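Local coordinates for pyridine nucleotide-disulfide oxidoreductase-like protein (Myceliophthora thermophila, PDB 5MQ6) that catalyses Baeyer-Villiger oxidation of ketones, polycyclic ones in particular, to esters or lactones with FAD and NADPH, inserting one oxygen atom next to the carbonyl, at residues L97-L102 against T169-H174; W124-G129 against G257-E262; G451-A454 against L460-A463. All blocks are in the same frame, centred on the assembly; numbering follows the deposited sequence.

Interaction 1: residues L97-L102 against T169-H174; sequences LAEAGL and TQWKLH
W171 and E99 carry this contact, joined by one nearly straight hydrogen bond at the protein surface between two helix C-termini. Along 169-174, T169 comes first: its OG1 accepts a bond from H174 NE2 (3.0 Å), lying in the plane of that imidazole, and bonds in turn to Y165 O, so the hydroxyl is held by two bonds. Q170 lays its CG 3.6 Å above the plane of the W171 indole, offset toward the rim, and its NE2 reaches E145 O. W171 follows, the first residue past the helix. Its NE1 donates to E99 OE2 (3.0 Å, 169° at the hydrogen), and OE2 stays almost in the ring plane, meeting the indole at its edge. The oxygen accepts through its anti lone pair, and the carboxylate is turned nearly perpendicular (83°) to the indole. E99 gets there by bending: its chain folds at chi2 (-73°), which brings the carboxylate from the flank of its helix round to the indole N-H. Beside this polar link A98 CB rests 4.3 Å from W171 CD1, a light apolar touch, and V95 also meets the ring. K172 takes positive phi and closes a Schellman motif, its N bonded to T169 O (3.2 Å). L173 turns inward against L91 and A94, and H174 meets F118 with the rings about perpendicular. G101, also at positive phi, ends the other helix in the same manner, with L102 N on L97 O (3.0 Å). The contact joins the C-terminal end of helix 88-99 to that of helix 157-170. Helix 88-99 links parallel strands 78-84 and 109-112, the beta-alpha-beta unit of a Rossmann-type dinucleotide-binding fold whose FAD is held by G89 N.

Interaction 2: residues W124-G129 against G257-E262; sequences WNRYPG and GSPTDE. With FAD (flavin-adenine dinucleotide), chain B.
R126 lays its aliphatic stem against the ring of P259, and here the two loops share their main apolar contact: R126 CD lies 4.0 Å from P259 CG, and R126 CB stands 4.2 Å from P259 CB. The arginine's CB and CD run obliquely past CB and CG of the proline, and the extended chain (chi3 -172°) carries the guanidinium on to other partners. NE bonds to W123 O, and the group makes cation-pi contacts with W61 and W123; Y252 also touches P259. The proline sits in a type I beta turn, S258 to D261, closed by D261 N on S258 O (2.8 Å), with S258 N on D261 O (2.9 Å) as a further bond across its ends; the turn presents its proline ring to R126 while T260 faces solvent. On the cofactor side, 124-129 leaves a short helix whose W124 donates NE1 to the ribose hydroxyl O3B of FAD (3.0 Å, 158°), with O3B at the indole edge; a weaker bond goes to O2B. N125 CG approaches the flavin methyl C7M at 3.9 Å. On the partly exposed side E262 touches G129 through a single carboxylate oxygen, without apolar overlap. E262 OE2 stops 3.5 Å from G129 N, and the firm partner of that carboxylate is K287, which forms a salt bridge with OE1. G129 has backbone angles at which a CB would jam against the carbonyl oxygen of P128.

Interaction 3: residues G451-A454 against L460-A463; sequences GVDA and LVVA. With NDP (NADPH dihydro-nicotinamide-adenine-dinucleotide phosphate), chain C.
V452 stands between the adenine of NADPH and strand 459-462. Its CB lies 4.1 Å from NDP N1A, and the branches then part. CG1, anti to the backbone N (chi1 176°), points to the strand, where it meets V461 O at 3.6 Å and L460 CD1 at 3.8 Å, the two side chains crossing at about a right angle. CG2 takes the other direction, 3.9 Å from NDP N1A, and also brushes V462 CG2. With an alanine in place of V452, CG1 and CG2 would go, and a gap is likely to open between adenine and L460, costing L460 CD1 its contact with CG1 and the adenine edge its contact with CG2. Beyond V452 the backbone enters a classic beta bulge: D453 and A454 both face V461. D453 N donates to V461 O at 2.9 Å, almost in line with the carbonyl, while A454 N reaches the same oxygen only weakly. V461 N returns a straight bond to A454 O (3.0 Å, 174°), its donor standing above the carbonyl plane. On the face carrying A454 and V461, A454 CB packs on V461 CG1. D453 OD2 turns toward A463 N, a weak bond modelled too short to be trusted in detail; OD1 pairs with K450. The adenine itself is read by main chain: V452 N donates to NDP N1A (3.1 Å), and G451, where a CB would strike N6A, lets the base come close. A backbone N-H pointed at N1A suits an acceptor there, as adenine provides, and is consistent with recognition of that base; guanine, which carries a hydrogen at that position, would probably be disfavoured.

How the interactions relate
From the N terminus, helix 88-99 supplies the first half of interaction 1, which closes a loop of 66 residues when the chain returns at 169-174. Interaction 2 opens within that loop, at 124-129, and closes only at 257-262, so the two cross; they tie the FAD-binding beta-alpha-beta unit to helix 157-170, and the FAD pocket to the loop leading into strand 271-275 of the five-stranded parallel sheet. Interaction 3 comes later, closing a short beta hairpin, with five residues between its segments, in a small antiparallel sheet that follows strand 442-446, an outermost strand of the parallel sheet. Interactions 1 and 3 lie on opposite sides of the chain's centre, their centres about 51 Å apart.

Interaction 1: residues L97-L102 against T169-H174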
loop_
_atom_site.group_PDB
_atom_site.type_symbol
_atom_site.label_atom_id
_atom_site.label_comp_id
_atom_site.label_asym_id
_atom_site.label_seq_id
_atom_site.Cartn_x
_atom_site.Cartn_y
_atom_site.Cartn_z
ATOM N N LEU A 97 -10.644 15.471 11.709
ATOM C CA LEU A 97 -11.044 15.708 13.085
ATOM C C LEU A 97 -11.050 17.223 13.410
ATOM O O LEU A 97 -12.012 17.768 14.002
ATOM C CB LEU A 97 -10.144 14.998 14.003
ATOM C CG LEU A 97 -10.196 13.468 14.111
ATOM C CD1 LEU A 97 -9.040 13.068 15.015
ATOM C CD2 LEU A 97 -11.519 12.912 14.695
ATOM N N ALA A 98 -9.981 17.887 13.014
ATOM C CA ALA A 98 -9.865 19.336 13.267
ATOM C C ALA A 98 -11.047 20.066 12.604
ATOM O O ALA A 98 -11.709 20.766 13.279
ATOM C CB ALA A 98 -8.543 19.886 12.766
ATOM N N GLU A 99 -11.361 19.803 11.332
ATOM C CA GLU A 99 -12.464 20.456 10.593
ATOM C C GLU A 99 -13.843 20.022 11.116
ATOM O O GLU A 99 -14.809 20.751 11.019
ATOM C CB GLU A 99 -12.410 20.140 9.105
ATOM C CG GLU A 99 -11.133 20.622 8.426
ATOM C CD GLU A 99 -11.094 22.120 8.254
ATOM O OE1 GLU A 99 -12.169 22.752 8.199
ATOM O OE2 GLU A 99 -9.992 22.663 8.188
ATOM N N ALA A 100 -13.950 18.872 11.707
ATOM C CA ALA A 100 -15.213 18.460 12.272
ATOM C C ALA A 100 -15.487 19.092 13.603
ATOM O O ALA A 100 -16.537 18.813 14.165
ATOM C CB ALA A 100 -15.304 16.917 12.414
ATOM N N GLY A 101 -14.532 19.861 14.130
ATOM C CA GLY A 101 -14.616 20.441 15.458
ATOM C C GLY A 101 -14.369 19.455 16.602
ATOM O O GLY A 101 -14.770 19.738 17.703
ATOM N N LEU A 102 -13.740 18.303 16.362
ATOM C CA LEU A 102 -13.513 17.302 17.419
ATOM C C LEU A 102 -12.148 17.414 18.145
ATOM O O LEU A 102 -11.916 16.739 19.107
ATOM C CB LEU A 102 -13.604 15.926 16.817
ATOM C CG LEU A 102 -14.968 15.579 16.236
ATOM C CD1 LEU A 102 -14.986 14.356 15.341
ATOM C CD2 LEU A 102 -15.882 15.338 17.369
ATOM N N THR A 169 1.858 21.524 8.651
ATOM C CA THR A 169 2.024 22.949 8.934
ATOM C C THR A 169 0.701 23.660 8.909
ATOM O O THR A 169 0.368 24.401 9.829
ATOM C CB THR A 169 2.950 23.575 7.890
ATOM O OG1 THR A 169 4.280 23.066 8.111
ATOM C CG2 THR A 169 2.961 25.127 7.954
ATOM N N GLN A 170 -0.066 23.425 7.853
ATOM C CA GLN A 170 -1.313 24.104 7.697
ATOM C C GLN A 170 -2.256 23.801 8.873
ATOM O O GLN A 170 -2.946 24.700 9.358
ATOM C CB GLN A 170 -1.949 23.834 6.335
ATOM C CG GLN A 170 -3.227 24.591 6.145
ATOM C CD GLN A 170 -3.667 24.687 4.729
ATOM O OE1 GLN A 170 -2.874 24.583 3.788
ATOM N NE2 GLN A 170 -4.959 24.860 4.548
ATOM N N TRP A 171 -2.282 22.571 9.359
ATOM C CA TRP A 171 -3.229 22.254 10.439
ATOM C C TRP A 171 -2.585 22.171 11.776
ATOM O O TRP A 171 -3.185 21.641 12.703
ATOM C CB TRP A 171 -4.064 20.992 10.109
ATOM C CG TRP A 171 -5.173 21.285 9.150
ATOM C CD1 TRP A 171 -6.418 21.583 9.485
ATOM C CD2 TRP A 171 -5.130 21.302 7.703
ATOM N NE1 TRP A 171 -7.180 21.761 8.373
ATOM C CE2 TRP A 171 -6.415 21.619 7.263
ATOM C CE3 TRP A 171 -4.139 21.109 6.774
ATOM C CZ2 TRP A 171 -6.770 21.710 5.911
ATOM C CZ3 TRP A 171 -4.481 21.176 5.355
ATOM C CH2 TRP A 171 -5.753 21.511 4.961
ATOM N N LYS A 172 -1.374 22.720 11.894
ATOM C CA LYS A 172 -0.668 22.850 13.147
ATOM C C LYS A 172 -0.516 21.575 13.882
ATOM O O LYS A 172 -0.820 21.448 15.032
ATOM C CB LYS A 172 -1.338 23.965 13.971
ATOM C CG LYS A 172 -1.500 25.195 13.049
ATOM C CD LYS A 172 -1.904 26.478 13.730
ATOM C CE LYS A 172 -3.347 26.389 14.182
ATOM N NZ LYS A 172 -4.384 26.317 13.126
ATOM N N LEU A 173 0.073 20.625 13.204
ATOM C CA LEU A 173 0.234 19.301 13.748
ATOM C C LEU A 173 1.605 19.015 14.248
ATOM O O LEU A 173 1.816 17.966 14.821
ATOM C CB LEU A 173 -0.195 18.261 12.683
ATOM C CG LEU A 173 -1.603 18.368 12.178
ATOM C CD1 LEU A 173 -1.906 17.297 11.119
ATOM C CD2 LEU A 173 -2.517 18.096 13.313
ATOM N N HIS A 174 2.560 19.928 14.049
ATOM C CA HIS A 174 3.925 19.640 14.424
ATOM C C HIS A 174 4.178 19.315 15.868
ATOM O O HIS A 174 5.085 18.575 16.175
ATOM C CB HIS A 174 4.874 20.753 13.991
ATOM C CG HIS A 174 5.038 20.817 12.505
ATOM N ND1 HIS A 174 5.797 19.896 11.804
ATOM C CD2 HIS A 174 4.445 21.592 11.575
ATOM C CE1 HIS A 174 5.761 20.188 10.515
ATOM N NE2 HIS A 174 4.915 21.181 10.343
#

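Interaction 2: residues W124-G129 against G257-E262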
loop_
_atom_site.group_PDB
_atom_site.type_symbol
_atom_site.label_atom_id
_atom_site.label_comp_id
_atom_site.label_asym_id
_atom_site.label_seq_id
_atom_site.Cartn_x
_atom_site.Cartn_y
_atom_site.Cartn_z
ATOM N N TRP A 124 9.820 7.362 4.378
ATOM C CA TRP A 124 10.756 6.247 4.312
ATOM C C TRP A 124 11.464 6.054 2.965
ATOM O O TRP A 124 12.655 5.878 2.908
ATOM C CB TRP A 124 10.048 4.993 4.680
ATOM C CG TRP A 124 9.498 4.876 6.067
ATOM C CD1 TRP A 124 8.206 4.911 6.411
ATOM C CD2 TRP A 124 10.213 4.517 7.276
ATOM N NE1 TRP A 124 8.054 4.684 7.750
ATOM C CE2 TRP A 124 9.273 4.421 8.297
ATOM C CE3 TRP A 124 11.535 4.312 7.581
ATOM C CZ2 TRP A 124 9.620 4.150 9.608
ATOM C CZ3 TRP A 124 11.882 4.006 8.901
ATOM C CH2 TRP A 124 10.923 3.921 9.884
ATOM N N ASN A 125 10.705 6.149 1.889
ATOM C CA ASN A 125 11.168 5.860 0.551
ATOM C C ASN A 125 11.616 7.136 -0.037
ATOM O O ASN A 125 10.831 8.116 -0.209
ATOM C CB ASN A 125 10.043 5.227 -0.287
ATOM C CG ASN A 125 9.529 3.943 0.333
ATOM O OD1 ASN A 125 10.141 2.924 0.200
ATOM N ND2 ASN A 125 8.393 3.995 1.026
ATOM N N ARG A 126 12.915 7.192 -0.322
ATOM C CA ARG A 126 13.453 8.368 -1.009
ATOM C C ARG A 126 14.509 7.942 -2.036
ATOM O O ARG A 126 15.448 8.680 -2.317
ATOM C CB ARG A 126 14.044 9.350 0.033
ATOM C CG ARG A 126 13.251 9.554 1.325
ATOM C CD ARG A 126 13.827 10.743 2.059
ATOM N NE ARG A 126 13.201 10.835 3.376
ATOM C CZ ARG A 126 13.290 11.881 4.204
ATOM N NH1 ARG A 126 13.997 12.936 3.882
ATOM N NH2 ARG A 126 12.686 11.850 5.411
ATOM N N TYR A 127 14.326 6.749 -2.604
ATOM C CA TYR A 127 15.318 6.155 -3.485
ATOM C C TYR A 127 15.351 6.980 -4.777
ATOM O O TYR A 127 14.453 7.775 -5.004
ATOM C CB TYR A 127 15.013 4.676 -3.696
ATOM C CG TYR A 127 13.676 4.376 -4.329
ATOM C CD1 TYR A 127 13.467 4.642 -5.683
ATOM C CD2 TYR A 127 12.621 3.851 -3.586
ATOM C CE1 TYR A 127 12.271 4.347 -6.319
ATOM C CE2 TYR A 127 11.420 3.556 -4.215
ATOM C CZ TYR A 127 11.258 3.833 -5.600
ATOM O OH TYR A 127 10.114 3.588 -6.256
ATOM N N PRO A 128 16.424 6.856 -5.598
ATOM C CA PRO A 128 16.553 7.673 -6.823
ATOM C C PRO A 128 15.482 7.331 -7.852
ATOM O O PRO A 128 15.207 6.159 -8.103
ATOM C CB PRO A 128 17.947 7.257 -7.378
ATOM C CG PRO A 128 18.616 6.584 -6.202
ATOM C CD PRO A 128 17.530 5.903 -5.457
ATOM N N GLY A 129 14.834 8.322 -8.375
ATOM C CA GLY A 129 13.722 8.108 -9.328
ATOM C C GLY A 129 12.289 7.918 -8.803
ATOM O O GLY A 129 11.345 7.809 -9.590
ATOM N N GLY A 257 25.009 10.857 -4.153
ATOM C CA GLY A 257 23.735 11.520 -4.354
ATOM C C GLY A 257 23.026 11.761 -3.025
ATOM O O GLY A 257 23.603 11.622 -1.948
ATOM N N SER A 258 21.759 12.128 -3.131
ATOM C CA SER A 258 20.880 12.392 -2.013
ATOM C C SER A 258 19.375 12.282 -2.449
ATOM O O SER A 258 19.002 12.185 -3.661
ATOM C CB SER A 258 21.159 13.805 -1.474
ATOM O OG SER A 258 20.353 14.797 -2.110
ATOM N N PRO A 259 18.483 12.371 -1.480
ATOM C CA PRO A 259 17.107 12.365 -1.902
ATOM C C PRO A 259 16.788 13.339 -2.988
ATOM O O PRO A 259 15.812 13.148 -3.694
ATOM C CB PRO A 259 16.360 12.743 -0.628
ATOM C CG PRO A 259 17.183 12.094 0.414
ATOM C CD PRO A 259 18.612 12.307 -0.017
ATOM N N THR A 260 17.535 14.415 -3.116
ATOM C CA THR A 260 17.258 15.367 -4.214
ATOM C C THR A 260 18.442 15.523 -5.127
ATOM O O THR A 260 18.571 16.502 -5.813
ATOM C CB THR A 260 16.992 16.725 -3.644
ATOM O OG1 THR A 260 18.130 17.091 -2.913
ATOM C CG2 THR A 260 15.816 16.677 -2.705
ATOM N N ASP A 261 19.300 14.538 -5.153
ATOM C CA ASP A 261 20.432 14.555 -6.092
ATOM C C ASP A 261 20.563 13.142 -6.619
ATOM O O ASP A 261 20.962 12.254 -5.870
ATOM C CB ASP A 261 21.709 15.001 -5.378
ATOM C CG ASP A 261 22.931 14.967 -6.292
ATOM O OD1 ASP A 261 22.844 14.570 -7.494
ATOM O OD2 ASP A 261 24.005 15.330 -5.801
ATOM N N GLU A 262 20.204 12.907 -7.892
ATOM C CA GLU A 262 20.288 11.540 -8.461
ATOM C C GLU A 262 21.605 11.216 -9.110
ATOM O O GLU A 262 21.736 10.139 -9.781
ATOM C CB GLU A 262 19.256 11.374 -9.547
ATOM C CG GLU A 262 17.838 11.814 -9.230
ATOM C CD GLU A 262 16.914 11.471 -10.382
ATOM O OE1 GLU A 262 17.366 11.415 -11.560
ATOM O OE2 GLU A 262 15.737 11.219 -10.107
HETATM P PA FAD B . 1.747 4.838 5.264
HETATM O O1A FAD B . 2.341 3.476 5.127
HETATM O O2A FAD B . 2.097 5.947 4.288
HETATM O O5B FAD B . 2.091 5.379 6.736
HETATM C C5B FAD B . 1.885 4.565 7.841
HETATM C C4B FAD B . 2.989 4.830 8.843
HETATM O O4B FAD B . 2.621 4.140 10.053
HETATM C C3B FAD B . 4.379 4.330 8.458
HETATM O O3B FAD B . 5.338 5.311 8.754
HETATM C C2B FAD B . 4.581 3.123 9.332
HETATM O O2B FAD B . 5.935 2.890 9.631
HETATM C C1B FAD B . 3.768 3.504 10.551
HETATM N N9A FAD B . 3.411 2.369 11.367
HETATM C C8A FAD B . 2.793 1.228 10.950
HETATM N N7A FAD B . 2.680 0.415 11.996
HETATM C C5A FAD B . 3.224 0.980 13.088
HETATM C C6A FAD B . 3.365 0.592 14.502
HETATM N N6A FAD B . 2.982 -0.554 15.025
HETATM N N1A FAD B . 3.905 1.520 15.250
HETATM C C2A FAD B . 4.349 2.708 14.777
HETATM N N3A FAD B . 4.281 3.150 13.542
HETATM C C4A FAD B . 3.727 2.270 12.652
HETATM N N1 FAD B . -0.314 4.276 -3.617
HETATM C C2 FAD B . -1.026 4.995 -4.545
HETATM O O2 FAD B . -2.247 5.057 -4.483
HETATM N N3 FAD B . -0.396 5.642 -5.536
HETATM C C4 FAD B . 0.942 5.587 -5.631
HETATM O O4 FAD B . 1.459 6.205 -6.553
HETATM C C4X FAD B . 1.798 4.845 -4.690
HETATM N N5 FAD B . 3.168 4.745 -4.767
HETATM C C5X FAD B . 3.816 4.020 -3.822
HETATM C C6 FAD B . 5.286 3.878 -3.878
HETATM C C7 FAD B . 5.897 3.067 -2.808
HETATM C C7M FAD B . 7.393 2.860 -2.761
HETATM C C8 FAD B . 5.095 2.398 -1.741
HETATM C C8M FAD B . 5.715 1.561 -0.624
HETATM C C9 FAD B . 3.722 2.544 -1.729
HETATM C C9A FAD B . 3.062 3.322 -2.722
HETATM N N10 FAD B . 1.660 3.412 -2.670
HETATM C C10 FAD B . 1.019 4.193 -3.636
HETATM C "C1'" FAD B . 0.859 2.814 -1.578
HETATM C "C2'" FAD B . 1.001 3.805 -0.349
HETATM O "O2'" FAD B . 1.409 3.058 0.806
HETATM C "C3'" FAD B . -0.277 4.659 -0.045
HETATM O "O3'" FAD B . -0.600 5.444 -1.196
HETATM C "C4'" FAD B . -0.177 5.716 1.081
HETATM O "O4'" FAD B . 1.102 6.491 1.115
HETATM C "C5'" FAD B . -0.453 5.054 2.447
HETATM O "O5'" FAD B . -0.751 6.130 3.390
HETATM P P FAD B . -0.987 5.590 4.899
HETATM O O1P FAD B . -0.792 6.862 5.803
HETATM O O2P FAD B . -2.283 4.767 4.861
HETATM O O3P FAD B . 0.188 4.467 5.160
#

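Interaction 3: residues G451-A454 against L460-A463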
loop_
_atom_site.group_PDB
_atom_site.type_symbol
_atom_site.label_atom_id
_atom_site.label_comp_id
_atom_site.label_asym_id
_atom_site.label_seq_id
_atom_site.Cartn_x
_atom_site.Cartn_y
_atom_site.Cartn_z
ATOM N N GLY A 451 13.719 -17.621 -8.921
ATOM C CA GLY A 451 14.348 -16.670 -8.004
ATOM C C GLY A 451 15.826 -16.916 -7.812
ATOM O O GLY A 451 16.359 -17.889 -8.318
ATOM N N VAL A 452 16.501 -16.048 -7.068
ATOM C CA VAL A 452 17.921 -16.230 -6.818
ATOM C C VAL A 452 18.209 -17.458 -5.912
ATOM O O VAL A 452 17.536 -17.702 -4.927
ATOM C CB VAL A 452 18.547 -14.947 -6.262
ATOM C CG1 VAL A 452 20.019 -15.142 -5.898
ATOM C CG2 VAL A 452 18.429 -13.845 -7.271
ATOM N N ASP A 453 19.222 -18.235 -6.280
ATOM C CA ASP A 453 19.469 -19.539 -5.673
ATOM C C ASP A 453 20.101 -19.457 -4.301
ATOM O O ASP A 453 19.707 -20.151 -3.349
ATOM C CB ASP A 453 20.381 -20.343 -6.601
ATOM C CG ASP A 453 19.620 -21.009 -7.753
ATOM O OD1 ASP A 453 18.399 -21.318 -7.553
ATOM O OD2 ASP A 453 20.267 -21.251 -8.836
ATOM N N ALA A 454 21.125 -18.631 -4.223
ATOM C CA ALA A 454 21.936 -18.555 -3.048
ATOM C C ALA A 454 22.757 -17.300 -3.174
ATOM O O ALA A 454 22.780 -16.660 -4.245
ATOM C CB ALA A 454 22.840 -19.797 -2.970
ATOM N N LEU A 460 25.974 -13.466 -5.964
ATOM C CA LEU A 460 24.813 -14.373 -6.040
ATOM C C LEU A 460 25.065 -15.538 -6.993
ATOM O O LEU A 460 25.860 -15.438 -7.917
ATOM C CB LEU A 460 23.560 -13.607 -6.528
ATOM C CG LEU A 460 22.828 -12.533 -5.714
ATOM C CD1 LEU A 460 22.693 -12.959 -4.266
ATOM C CD2 LEU A 460 23.499 -11.185 -5.788
ATOM N N VAL A 461 24.323 -16.603 -6.798
ATOM C CA VAL A 461 24.298 -17.703 -7.736
ATOM C C VAL A 461 22.857 -17.910 -8.272
ATOM O O VAL A 461 21.845 -17.828 -7.538
ATOM C CB VAL A 461 24.995 -18.985 -7.184
ATOM C CG1 VAL A 461 25.125 -18.916 -5.688
ATOM C CG2 VAL A 461 24.316 -20.308 -7.587
ATOM N N VAL A 462 22.798 -18.113 -9.587
ATOM C CA VAL A 462 21.595 -18.484 -10.298
ATOM C C VAL A 462 21.970 -19.640 -11.211
ATOM O O VAL A 462 22.901 -19.494 -12.014
ATOM C CB VAL A 462 21.092 -17.320 -11.184
ATOM C CG1 VAL A 462 19.879 -17.758 -12.018
ATOM C CG2 VAL A 462 20.777 -16.103 -10.328
ATOM N N ALA A 463 21.215 -20.742 -11.118
ATOM C CA ALA A 463 21.476 -22.001 -11.848
ATOM C C ALA A 463 22.972 -22.292 -11.913
ATOM O O ALA A 463 23.552 -22.432 -12.988
ATOM C CB ALA A 463 20.846 -21.979 -13.246
HETATM P PA NDP C . 7.291 -5.800 -5.043
HETATM O O1A NDP C . 6.891 -6.779 -3.885
HETATM O O2A NDP C . 6.295 -5.249 -6.032
HETATM O O5B NDP C . 8.546 -6.469 -5.790
HETATM C C5B NDP C . 9.498 -7.280 -5.134
HETATM C C4B NDP C . 10.284 -7.898 -6.273
HETATM O O4B NDP C . 11.297 -8.794 -5.744
HETATM C C3B NDP C . 9.375 -8.699 -7.211
HETATM O O3B NDP C . 9.662 -8.327 -8.572
HETATM C C2B NDP C . 9.754 -10.113 -6.829
HETATM O O2B NDP C . 9.493 -11.105 -7.864
HETATM C C1B NDP C . 11.219 -9.977 -6.480
HETATM N N9A NDP C . 11.678 -11.130 -5.704
HETATM C C8A NDP C . 11.142 -11.654 -4.554
HETATM N N7A NDP C . 11.824 -12.745 -4.156
HETATM C C5A NDP C . 12.795 -12.891 -5.094
HETATM C C6A NDP C . 13.856 -13.866 -5.308
HETATM N N6A NDP C . 13.976 -14.853 -4.429
HETATM N N1A NDP C . 14.657 -13.700 -6.382
HETATM C C2A NDP C . 14.518 -12.682 -7.290
HETATM N N3A NDP C . 13.560 -11.745 -7.191
HETATM C C4A NDP C . 12.701 -11.836 -6.116
HETATM O O3 NDP C . 7.980 -4.497 -4.432
HETATM P PN NDP C . 8.187 -2.984 -5.042
HETATM O O1N NDP C . 8.988 -2.226 -3.936
HETATM O O2N NDP C . 8.802 -3.018 -6.423
HETATM O O5D NDP C . 6.693 -2.373 -5.171
HETATM C C5D NDP C . 5.821 -2.438 -3.992
HETATM C C4D NDP C . 4.612 -1.533 -4.148
HETATM O O4D NDP C . 5.003 -0.143 -4.086
HETATM C C3D NDP C . 4.067 -1.630 -5.575
HETATM O O3D NDP C . 3.443 -2.913 -5.961
HETATM C C2D NDP C . 3.285 -0.306 -5.706
HETATM O O2D NDP C . 2.002 -0.375 -5.003
HETATM C C1D NDP C . 4.300 0.668 -5.108
HETATM P P2B NDP C . 8.059 -11.863 -7.885
HETATM O O1X NDP C . 7.816 -12.270 -6.425
HETATM O O2X NDP C . 8.205 -13.123 -8.712
HETATM O O3X NDP C . 7.062 -10.912 -8.561
#